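Acyl-CoA N-acyltransferases (NAT) superfamily protein (Arabidopsis thaliana, PDB 6TH0) probably transfers the acetyl group of acetyl-CoA to the N-terminal methionine of transmembrane proteins and to protein lysines, through its GNAT-type acetyltransferase domain. Local coordinates at residues L100-E104 with T105-R109; A138-N141 with P142-R145; E17-E20 with Q21-D25; C7-P10 with I11-S14. All coordinates share one frame; numbering follows the deposited sequence.

Contact 1. Residues L100-E104 with T105-R109; sequences LGVVE and TYRKR. With ACO (acetyl coenzyme *a), chain C.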
# COMPACT_ATOMS: atom_id res chain seq x y z
N LEU A 100 -4.58 0.63 0.63
CA LEU A 100 -4.91 -0.59 -0.10
C LEU A 100 -6.40 -0.79 0.08
O LEU A 100 -6.88 -0.62 1.20
CB LEU A 100 -4.13 -1.79 0.44
CG LEU A 100 -4.60 -3.17 0.03
CD1 LEU A 100 -4.19 -3.45 -1.41
CD2 LEU A 100 -4.02 -4.23 0.97
N GLY A 101 -7.12 -1.09 -0.99
CA GLY A 101 -8.56 -1.33 -0.89
C GLY A 101 -9.08 -2.04 -2.11
O GLY A 101 -8.55 -1.88 -3.21
N VAL A 102 -10.15 -2.81 -1.92
CA VAL A 102 -10.87 -3.48 -3.00
C VAL A 102 -12.36 -3.20 -2.77
O VAL A 102 -12.82 -3.21 -1.63
CB VAL A 102 -10.57 -5.00 -3.02
CG1 VAL A 102 -11.38 -5.70 -4.09
CG2 VAL A 102 -9.05 -5.28 -3.22
N VAL A 103 -13.10 -2.89 -3.84
CA VAL A 103 -14.52 -2.60 -3.63
C VAL A 103 -15.22 -3.86 -3.11
O VAL A 103 -14.90 -4.99 -3.49
CB VAL A 103 -15.25 -2.05 -4.86
CG1 VAL A 103 -14.55 -0.80 -5.46
CG2 VAL A 103 -15.47 -3.12 -5.90
N GLU A 104 -16.21 -3.64 -2.25
CA GLU A 104 -16.81 -4.72 -1.47
C GLU A 104 -17.21 -5.91 -2.34
O GLU A 104 -16.92 -7.06 -2.02
CB GLU A 104 -17.98 -4.12 -0.68
CG GLU A 104 -18.28 -4.79 0.65
CD GLU A 104 -19.08 -3.89 1.59
OE1 GLU A 104 -19.27 -2.69 1.28
OE2 GLU A 104 -19.47 -4.37 2.67
N THR A 105 -17.86 -5.65 -3.48
CA THR A 105 -18.34 -6.77 -4.29
C THR A 105 -17.23 -7.52 -5.03
O THR A 105 -17.52 -8.53 -5.66
CB THR A 105 -19.39 -6.27 -5.29
OG1 THR A 105 -18.85 -5.19 -6.05
CG2 THR A 105 -20.63 -5.80 -4.55
N TYR A 106 -15.99 -7.04 -4.98
CA TYR A 106 -14.87 -7.75 -5.61
C TYR A 106 -13.97 -8.44 -4.60
O TYR A 106 -12.91 -8.96 -4.99
CB TYR A 106 -14.04 -6.78 -6.48
CG TYR A 106 -14.64 -6.51 -7.84
CD1 TYR A 106 -15.61 -5.53 -8.01
CD2 TYR A 106 -14.23 -7.22 -8.95
CE1 TYR A 106 -16.17 -5.28 -9.25
CE2 TYR A 106 -14.78 -6.98 -10.20
CZ TYR A 106 -15.75 -6.01 -10.34
OH TYR A 106 -16.30 -5.75 -11.58
N ARG A 107 -14.34 -8.46 -3.33
CA ARG A 107 -13.46 -8.98 -2.30
C ARG A 107 -13.46 -10.50 -2.26
O ARG A 107 -14.35 -11.17 -2.78
CB ARG A 107 -13.85 -8.40 -0.94
CG ARG A 107 -13.48 -6.94 -0.86
CD ARG A 107 -13.89 -6.32 0.45
NE ARG A 107 -13.77 -4.88 0.37
CZ ARG A 107 -14.20 -4.03 1.30
NH1 ARG A 107 -14.77 -4.49 2.40
NH2 ARG A 107 -14.05 -2.73 1.12
N LYS A 108 -12.42 -11.05 -1.64
CA LYS A 108 -12.25 -12.49 -1.47
C LYS A 108 -12.02 -13.20 -2.80
O LYS A 108 -12.44 -14.34 -3.00
CB LYS A 108 -13.45 -13.12 -0.73
CG LYS A 108 -13.67 -12.48 0.64
CD LYS A 108 -14.18 -13.49 1.65
CE LYS A 108 -13.55 -13.23 3.01
NZ LYS A 108 -13.71 -14.37 3.97
N ARG A 109 -11.36 -12.51 -3.73
CA ARG A 109 -10.98 -13.09 -5.01
C ARG A 109 -9.47 -13.04 -5.23
O ARG A 109 -9.00 -13.43 -6.31
CB ARG A 109 -11.71 -12.38 -6.16
CG ARG A 109 -13.23 -12.45 -6.03
CD ARG A 109 -13.95 -11.84 -7.23
NE ARG A 109 -15.37 -11.68 -6.94
CZ ARG A 109 -16.25 -11.11 -7.76
NH1 ARG A 109 -17.52 -11.01 -7.41
NH2 ARG A 109 -15.85 -10.63 -8.93
N1A ACO C . -12.08 -18.19 -3.04
C2A ACO C . -12.43 -17.95 -1.73
N3A ACO C . -11.86 -17.16 -0.80
C4A ACO C . -10.73 -16.52 -1.28
C5A ACO C . -10.24 -16.67 -2.62
C6A ACO C . -10.96 -17.54 -3.47
N6A ACO C . -10.54 -17.72 -4.76
N7A ACO C . -9.09 -15.90 -2.83
C8A ACO C . -8.89 -15.29 -1.64
N9A ACO C . -9.84 -15.63 -0.68
C1B ACO C . -9.92 -15.17 0.70
C2B ACO C . -8.50 -15.02 1.42
O2B ACO C . -8.08 -16.24 1.87
C3B ACO C . -9.09 -14.12 2.61
O3B ACO C . -9.79 -14.97 3.37
P3B ACO C . -9.79 -14.51 5.15
O7A ACO C . -10.72 -13.34 5.00
O8A ACO C . -10.35 -15.75 5.84
O9A ACO C . -8.33 -14.17 5.33
C4B ACO C . -10.01 -13.12 1.83
O4B ACO C . -10.57 -13.87 0.71
C5B ACO C . -9.26 -11.85 1.39
O5B ACO C . -8.11 -12.17 0.66
P1A ACO C . -8.07 -11.22 -0.69
O1A ACO C . -9.26 -11.51 -1.54
O2A ACO C . -6.68 -11.30 -1.24
O3A ACO C . -8.23 -9.59 -0.27
P2A ACO C . -9.52 -8.84 -0.83
O4A ACO C . -9.40 -8.51 -2.27
O5A ACO C . -10.82 -9.36 -0.28
O6A ACO C . -9.40 -7.27 -0.11
CBP ACO C . -8.92 -5.88 1.79
CCP ACO C . -8.85 -7.33 1.16
CDP ACO C . -7.97 -5.00 1.01
CEP ACO C . -8.53 -5.92 3.27
CAP ACO C . -10.40 -5.43 1.61
OAP ACO C . -11.26 -6.12 2.51
C9P ACO C . -10.64 -3.94 1.84
O9P ACO C . -10.63 -3.16 0.91
N8P ACO C . -10.93 -3.51 3.12
C7P ACO C . -11.19 -2.06 3.43
C6P ACO C . -9.94 -1.25 3.23
C5P ACO C . -8.94 -1.73 4.22
O5P ACO C . -9.21 -2.09 5.36
N4P ACO C . -7.63 -1.76 3.79
C3P ACO C . -6.67 -2.25 4.77
C2P ACO C . -5.35 -1.61 4.53
S1P ACO C . -4.17 -2.25 5.82
C ACO C . -4.51 -0.99 7.06
O ACO C . -5.15 -1.22 8.06
CH3 ACO C . -4.04 0.34 6.78
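The guanidinium of R107 lies between E104 and the bound acetyl-CoA. CA of E104 sits 3.5 Å above one face, and the pantetheine carbonyl carbon C9P lies over the opposite face. At the edge, in plane, is the V102 carbonyl. NE of R107 donates to V102 O at 2.8 Å, and NH2 donates to the same oxygen at 3.1 Å. This side-on, two-nitrogen grip is reached by a chain extended from CG to NE. The Y106 ring offers its edge to V103, whose CG2 packs closely, 3.2 Å from CD1 of Y106. Y106 OH is hydrogen-bonded to D52 OD2. Strand 93-102 leads into the pyrophosphate-binding loop of the GNAT fold, with the signature Arg-x-x-Gly-x-Ala running from R107 through G110 to A112. L100 O accepts from N4P of the pantetheine, and V102 N donates to O9P at 2.9 Å. K108 N donates to the pyrophosphate oxygen O5A at 2.7 Å. With a leucine in place of R107, V102 O would probably lose both donors and the flat cover beside C9P. NZ of K108 reaches the 3'-phosphate oxygen O7A in a weak bond.

Contact 2. Residues A138-N141 with P142-R145; sequences AHNN and PAIR. With ACO (acetyl coenzyme *a), chain C.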
# COMPACT_ATOMS: atom_id res chain seq x y z
N ALA A 138 -4.85 -2.05 14.14
CA ALA A 138 -4.60 -3.26 14.92
C ALA A 138 -5.82 -4.15 15.07
O ALA A 138 -5.67 -5.35 15.34
CB ALA A 138 -4.06 -2.89 16.30
N HIS A 139 -7.03 -3.62 14.92
CA HIS A 139 -8.22 -4.45 15.06
C HIS A 139 -8.73 -4.94 13.71
O HIS A 139 -9.80 -5.55 13.64
CB HIS A 139 -9.32 -3.70 15.80
CG HIS A 139 -9.78 -2.46 15.09
ND1 HIS A 139 -10.51 -2.51 13.92
CD2 HIS A 139 -9.61 -1.15 15.37
CE1 HIS A 139 -10.77 -1.28 13.51
NE2 HIS A 139 -10.24 -0.44 14.38
N ASN A 140 -7.97 -4.70 12.64
CA ASN A 140 -8.35 -5.11 11.28
C ASN A 140 -7.78 -6.50 11.02
O ASN A 140 -6.74 -6.68 10.39
CB ASN A 140 -7.86 -4.10 10.26
CG ASN A 140 -8.42 -4.35 8.85
OD1 ASN A 140 -8.85 -5.45 8.51
ND2 ASN A 140 -8.37 -3.32 8.02
N ASN A 141 -8.50 -7.51 11.52
CA ASN A 141 -8.04 -8.89 11.39
C ASN A 141 -7.90 -9.34 9.94
O ASN A 141 -6.92 -10.05 9.64
CB ASN A 141 -8.97 -9.79 12.20
CG ASN A 141 -8.52 -9.95 13.65
OD1 ASN A 141 -7.41 -9.55 14.00
ND2 ASN A 141 -9.39 -10.47 14.49
N PRO A 142 -8.82 -9.02 9.02
CA PRO A 142 -8.61 -9.43 7.62
C PRO A 142 -7.31 -8.92 7.03
O PRO A 142 -6.62 -9.66 6.32
CB PRO A 142 -9.85 -8.87 6.92
CG PRO A 142 -10.90 -8.92 7.98
CD PRO A 142 -10.20 -8.57 9.27
N ALA A 143 -6.96 -7.67 7.34
CA ALA A 143 -5.71 -7.10 6.85
C ALA A 143 -4.51 -7.81 7.47
O ALA A 143 -3.55 -8.13 6.77
CB ALA A 143 -5.66 -5.61 7.15
N ILE A 144 -4.55 -8.06 8.78
CA ILE A 144 -3.47 -8.82 9.43
C ILE A 144 -3.29 -10.18 8.76
O ILE A 144 -2.16 -10.58 8.44
CB ILE A 144 -3.76 -8.96 10.94
CG1 ILE A 144 -3.73 -7.58 11.61
CG2 ILE A 144 -2.81 -9.97 11.59
CD1 ILE A 144 -4.22 -7.60 13.05
N ARG A 145 -4.38 -10.93 8.55
CA ARG A 145 -4.27 -12.23 7.90
C ARG A 145 -3.69 -12.11 6.49
O ARG A 145 -2.94 -12.99 6.04
CB ARG A 145 -5.63 -12.94 7.86
CG ARG A 145 -6.20 -13.28 9.22
CD ARG A 145 -7.39 -14.26 9.16
NE ARG A 145 -8.49 -13.76 8.33
CZ ARG A 145 -9.51 -13.04 8.79
NH1 ARG A 145 -10.46 -12.63 7.96
NH2 ARG A 145 -9.57 -12.70 10.07
N1A ACO C . -12.08 -18.19 -3.04
C2A ACO C . -12.43 -17.95 -1.73
N3A ACO C . -11.86 -17.16 -0.80
C4A ACO C . -10.73 -16.52 -1.28
C5A ACO C . -10.24 -16.67 -2.62
C6A ACO C . -10.96 -17.54 -3.47
N6A ACO C . -10.54 -17.72 -4.76
N7A ACO C . -9.09 -15.90 -2.83
C8A ACO C . -8.89 -15.29 -1.64
N9A ACO C . -9.84 -15.63 -0.68
C1B ACO C . -9.92 -15.17 0.70
C2B ACO C . -8.50 -15.02 1.42
O2B ACO C . -8.08 -16.24 1.87
C3B ACO C . -9.09 -14.12 2.61
O3B ACO C . -9.79 -14.97 3.37
P3B ACO C . -9.79 -14.51 5.15
O7A ACO C . -10.72 -13.34 5.00
O8A ACO C . -10.35 -15.75 5.84
O9A ACO C . -8.33 -14.17 5.33
C4B ACO C . -10.01 -13.12 1.83
O4B ACO C . -10.57 -13.87 0.71
C5B ACO C . -9.26 -11.85 1.39
O5B ACO C . -8.11 -12.17 0.66
P1A ACO C . -8.07 -11.22 -0.69
O1A ACO C . -9.26 -11.51 -1.54
O2A ACO C . -6.68 -11.30 -1.24
O3A ACO C . -8.23 -9.59 -0.27
P2A ACO C . -9.52 -8.84 -0.83
O4A ACO C . -9.40 -8.51 -2.27
O5A ACO C . -10.82 -9.36 -0.28
O6A ACO C . -9.40 -7.27 -0.11
CBP ACO C . -8.92 -5.88 1.79
CCP ACO C . -8.85 -7.33 1.16
CDP ACO C . -7.97 -5.00 1.01
CEP ACO C . -8.53 -5.92 3.27
CAP ACO C . -10.40 -5.43 1.61
OAP ACO C . -11.26 -6.12 2.51
C9P ACO C . -10.64 -3.94 1.84
O9P ACO C . -10.63 -3.16 0.91
N8P ACO C . -10.93 -3.51 3.12
C7P ACO C . -11.19 -2.06 3.43
C6P ACO C . -9.94 -1.25 3.23
C5P ACO C . -8.94 -1.73 4.22
O5P ACO C . -9.21 -2.09 5.36
N4P ACO C . -7.63 -1.76 3.79
C3P ACO C . -6.67 -2.25 4.77
C2P ACO C . -5.35 -1.61 4.53
S1P ACO C . -4.17 -2.25 5.82
C ACO C . -4.51 -0.99 7.06
O ACO C . -5.15 -1.22 8.06
CH3 ACO C . -4.04 0.34 6.78
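N140 and A143 form the tight part of this turn. CG of N140 is anti to its own N (chi1 -170°), which carries the amide over the start of helix 141-149. Its OD1 accepts from A143 N at 3.1 Å, the donor standing well above the amide's carbonyl plane. CB of A143 rests 3.5 Å from CG of N140. The other end of the same amide serves the cofactor: ND2 donates to the pantetheine oxygen O5P at 3.0 Å. One side chain therefore caps the helix and holds acetyl-CoA. Together the two bonds are likely to fix the flip of the amide, since OD1 accepts and ND2 donates.

The backbone closes the first turn. I144 N bonds to N140 O, and R145 N bonds to N141 O. I144 brings CD1 to within 3.5 Å of A138 O, and its side chain also meets Y172 and F174 of strand 167-177.

The solvent side is looser at N141. This residue is exposed, and its OD1 comes no nearer than 3.9 Å to I144 CD1. R145 is exposed too, but the cofactor holds it. It bends at chi3 (-57°), and one face of its guanidinium lies against N141 O and P142 CA. Its edge turns to the 3'-phosphate: NE donates to O9A at 3.0 Å and NH1 to O7A at 3.1 Å, both nearly straight. R149, one turn on, also bonds the cofactor.

This is an asparagine N-cap on the helix after strand 129-137, placed at the acetyl-CoA site of a GNAT domain.

Contact 3. Residues E17-E20 with Q21-D25; sequences ERLE and QIHRD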
# COMPACT_ATOMS: atom_id res chain seq x y z
N GLU A 17 -10.94 11.28 -9.69
CA GLU A 17 -12.25 11.32 -9.04
C GLU A 17 -12.58 9.99 -8.38
O GLU A 17 -12.95 9.94 -7.20
CB GLU A 17 -13.34 11.70 -10.05
CG GLU A 17 -14.66 12.08 -9.41
CD GLU A 17 -15.79 12.19 -10.42
OE1 GLU A 17 -15.50 12.49 -11.60
OE2 GLU A 17 -16.96 11.97 -10.04
N ARG A 18 -12.45 8.90 -9.13
CA ARG A 18 -12.77 7.59 -8.57
C ARG A 18 -11.86 7.25 -7.40
O ARG A 18 -12.31 6.74 -6.37
CB ARG A 18 -12.68 6.52 -9.66
CG ARG A 18 -12.71 5.08 -9.15
CD ARG A 18 -14.10 4.71 -8.63
NE ARG A 18 -14.22 3.25 -8.53
CZ ARG A 18 -15.24 2.62 -7.95
NH1 ARG A 18 -16.23 3.32 -7.42
NH2 ARG A 18 -15.27 1.30 -7.91
N LEU A 19 -10.56 7.54 -7.53
CA LEU A 19 -9.61 7.24 -6.46
C LEU A 19 -9.98 7.96 -5.18
O LEU A 19 -9.97 7.36 -4.09
CB LEU A 19 -8.19 7.63 -6.89
CG LEU A 19 -7.05 7.15 -5.99
CD1 LEU A 19 -6.89 5.63 -5.94
CD2 LEU A 19 -5.74 7.86 -6.36
N GLU A 20 -10.30 9.26 -5.27
CA GLU A 20 -10.66 10.00 -4.07
C GLU A 20 -11.92 9.42 -3.47
O GLU A 20 -12.01 9.21 -2.25
CB GLU A 20 -10.87 11.48 -4.37
CG GLU A 20 -9.63 12.30 -4.62
CD GLU A 20 -9.98 13.76 -4.87
OE1 GLU A 20 -10.79 14.02 -5.78
OE2 GLU A 20 -9.46 14.64 -4.15
N GLN A 21 -12.89 9.12 -4.32
CA GLN A 21 -14.19 8.65 -3.85
C GLN A 21 -14.08 7.31 -3.13
O GLN A 21 -14.65 7.13 -2.05
CB GLN A 21 -15.13 8.59 -5.05
CG GLN A 21 -16.44 7.86 -4.85
CD GLN A 21 -16.74 6.96 -6.03
OE1 GLN A 21 -16.42 5.77 -6.02
NE2 GLN A 21 -17.33 7.53 -7.08
N ILE A 22 -13.36 6.36 -3.72
CA ILE A 22 -13.22 5.04 -3.11
C ILE A 22 -12.44 5.12 -1.79
O ILE A 22 -12.76 4.41 -0.83
CB ILE A 22 -12.58 4.04 -4.10
CG1 ILE A 22 -12.80 2.60 -3.60
CG2 ILE A 22 -11.07 4.33 -4.27
CD1 ILE A 22 -12.51 1.55 -4.65
N HIS A 23 -11.40 5.96 -1.73
CA HIS A 23 -10.73 6.14 -0.44
C HIS A 23 -11.70 6.64 0.63
O HIS A 23 -11.73 6.12 1.75
CB HIS A 23 -9.54 7.10 -0.57
CG HIS A 23 -8.29 6.44 -1.05
ND1 HIS A 23 -8.10 6.03 -2.35
CD2 HIS A 23 -7.15 6.10 -0.39
CE1 HIS A 23 -6.90 5.48 -2.48
NE2 HIS A 23 -6.31 5.51 -1.30
N ARG A 24 -12.50 7.65 0.30
CA ARG A 24 -13.47 8.16 1.25
C ARG A 24 -14.43 7.06 1.68
O ARG A 24 -14.83 6.98 2.85
CB ARG A 24 -14.23 9.34 0.64
CG ARG A 24 -15.49 9.74 1.38
CD ARG A 24 -15.22 10.18 2.81
NE ARG A 24 -14.43 11.40 2.88
CZ ARG A 24 -14.31 12.15 3.97
NH1 ARG A 24 -14.93 11.81 5.09
NH2 ARG A 24 -13.57 13.25 3.94
N ASP A 25 -14.81 6.20 0.74
CA ASP A 25 -15.87 5.25 1.03
C ASP A 25 -15.38 4.03 1.81
O ASP A 25 -16.12 3.49 2.63
CB ASP A 25 -16.52 4.77 -0.27
CG ASP A 25 -17.44 5.81 -0.91
OD1 ASP A 25 -17.75 6.86 -0.30
OD2 ASP A 25 -17.90 5.53 -2.04
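R18 runs anti to its N at chi1 and then turns about CB-CG (chi2 71°), and the bent Q21 comes to meet it. NH1 of R18 donates to OE1 of Q21 at 2.8 Å. The donor lies in the amide's carbonyl plane, but the two flat groups stand 85° apart. OE1 lies somewhat out of the guanidinium plane, which makes the bond oblique on the arginine side. It is not straight, with an N-H...O angle of 133°. CD1 of I22 lies 4.2 Å above one face of the guanidinium, near its rim. NE of R18 bonds to L63 O, at the start of the neighbouring strand 63-73. With an alanine at R18, Q21 OE1 and L63 O would probably each lose a donor, and I22 CD1 would lose its flat neighbour.

The next residue, L19, meets H23 one turn further on. L19 runs alongside the H23 ring in the same direction, CD1 3.5 Å from CE1 of H23. L19 O takes two bonds from H23: N at 3.1 Å, the ordinary helix bond, and ND1 at 2.9 Å. They arrive from opposite faces of the carbonyl plane. H23 NE2 bonds to T99 OG1 on strand 93-102.

Polar bonds thus hold both ring nitrogens of buried H23. They are likely to fix the rotation of the imidazole and to tie helix 16-26 to the sheet.

Contact 4. Residues C7-P10 with I11-S14; sequences CFRP and INPS
The R9 and N12 side chains run roughly perpendicular where strand 6-10 runs out into the loop. Their guanidinium and amide planes are 29° apart. The nearest ends are NH1 of R9 and ND2 of N12, at 3.4 Å. Both are donors, so no hydrogen bond joins them.

R9 reaches forward along the chain, past P10. CG lies between the backbone N and the carbonyl carbon (chi1 56°), and the chain then runs extended to NE. This places NH1 to donate to P10 O at 3.1 Å, with the oxygen in the guanidinium plane. The edge of the group also faces CA of I11, 4.1 Å from NH1 of R9. NH2 bonds to E61 O.

N12 turns its oxygen the other way, toward the start of helix 16-26. S14 N makes a weak bond to N12 OD1 at 3.0 Å, consistent with an Asx turn. S14 OG also donates to N12 OD1, at a very short distance that is best read with caution. The segment is the link from edge strand 6-10 to helix 16-26 of the GNAT domain.

Between these polar groups, I11 is the buried residue. Its side chain leaves the turn and packs on S47 and A49 of strand 45-52.

D15 OD2 accepts from N12 N and forms a salt bridge with R9 NH1, so one carboxylate draws the strand end and the loop together. The positive charge of R9 is thereby probably balanced close to the turn, while the amide oxygen of N12 turns to S14.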
# COMPACT_ATOMS: atom_id res chain seq x y z
N CYS A 7 -7.20 -6.98 -14.33
CA CYS A 7 -5.91 -6.49 -14.82
C CYS A 7 -5.38 -5.39 -13.90
O CYS A 7 -6.12 -4.78 -13.13
CB CYS A 7 -6.01 -5.97 -16.25
SG CYS A 7 -6.35 -7.22 -17.50
N PHE A 8 -4.07 -5.13 -14.01
CA PHE A 8 -3.42 -4.14 -13.16
C PHE A 8 -2.66 -3.15 -14.01
O PHE A 8 -2.00 -3.53 -14.98
CB PHE A 8 -2.52 -4.84 -12.14
CG PHE A 8 -3.24 -5.88 -11.33
CD1 PHE A 8 -4.01 -5.53 -10.23
CD2 PHE A 8 -3.18 -7.22 -11.69
CE1 PHE A 8 -4.69 -6.48 -9.50
CE2 PHE A 8 -3.86 -8.18 -10.96
CZ PHE A 8 -4.61 -7.81 -9.86
N ARG A 9 -2.78 -1.87 -13.68
CA ARG A 9 -2.09 -0.82 -14.42
C ARG A 9 -1.72 0.28 -13.45
O ARG A 9 -2.29 0.36 -12.35
CB ARG A 9 -2.95 -0.27 -15.56
CG ARG A 9 -4.32 0.25 -15.08
CD ARG A 9 -4.90 1.24 -16.09
NE ARG A 9 -6.26 1.67 -15.74
CZ ARG A 9 -6.54 2.61 -14.84
NH1 ARG A 9 -5.55 3.20 -14.18
NH2 ARG A 9 -7.80 2.95 -14.59
N PRO A 10 -0.78 1.15 -13.81
CA PRO A 10 -0.47 2.29 -12.95
C PRO A 10 -1.69 3.20 -12.83
O PRO A 10 -2.49 3.33 -13.76
CB PRO A 10 0.68 2.99 -13.67
CG PRO A 10 1.28 1.92 -14.56
CD PRO A 10 0.11 1.08 -14.98
N ILE A 11 -1.84 3.81 -11.66
CA ILE A 11 -2.86 4.85 -11.53
C ILE A 11 -2.43 6.08 -12.32
O ILE A 11 -1.25 6.46 -12.33
CB ILE A 11 -3.11 5.16 -10.05
CG1 ILE A 11 -3.69 3.92 -9.37
CG2 ILE A 11 -4.12 6.31 -9.92
CD1 ILE A 11 -3.96 4.09 -7.90
N ASN A 12 -3.38 6.70 -13.01
CA ASN A 12 -3.11 7.89 -13.81
C ASN A 12 -4.11 8.98 -13.48
O ASN A 12 -5.08 8.75 -12.75
CB ASN A 12 -3.14 7.57 -15.31
CG ASN A 12 -4.45 6.99 -15.77
OD1 ASN A 12 -5.47 7.68 -15.80
ND2 ASN A 12 -4.45 5.71 -16.15
N PRO A 13 -3.90 10.19 -14.00
CA PRO A 13 -4.78 11.32 -13.61
C PRO A 13 -6.25 11.09 -13.88
O PRO A 13 -7.09 11.64 -13.15
CB PRO A 13 -4.22 12.48 -14.44
CG PRO A 13 -2.77 12.13 -14.62
CD PRO A 13 -2.73 10.64 -14.77
N SER A 14 -6.62 10.32 -14.91
CA SER A 14 -8.04 10.11 -15.16
C SER A 14 -8.72 9.32 -14.05
O SER A 14 -9.96 9.31 -13.99
CB SER A 14 -8.24 9.39 -16.49
OG SER A 14 -7.84 8.03 -16.40

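In the fold
Along the chain the order is contact 4, contact 3, contact 1, contact 2. Contact 4 ends the outermost strand 6-10 and leads into helix 16-26, which carries contact 3. These two touch through I11 CD1 and L19 CD1, with centres about 14 Å apart. Contact 3 in turn packs on contact 1, where CG1 of V103 meets I22 CD1 and R18 NH2. Contact 1 takes in the end of strand 93-102, mid-sheet, and the loop after it. Contact 2 follows the parallel neighbour strand 129-137. Contacts 1 and 2 do not touch, but both bind acetyl-CoA, with centres about 15 Å apart. Contacts 2 and 4 lie farthest apart, about 27 Å between centres. Contacts 1 and 2 supply part of the acetyl-CoA site; contacts 3 and 4 join helix 16-26 and strand 6-10 to the same domain.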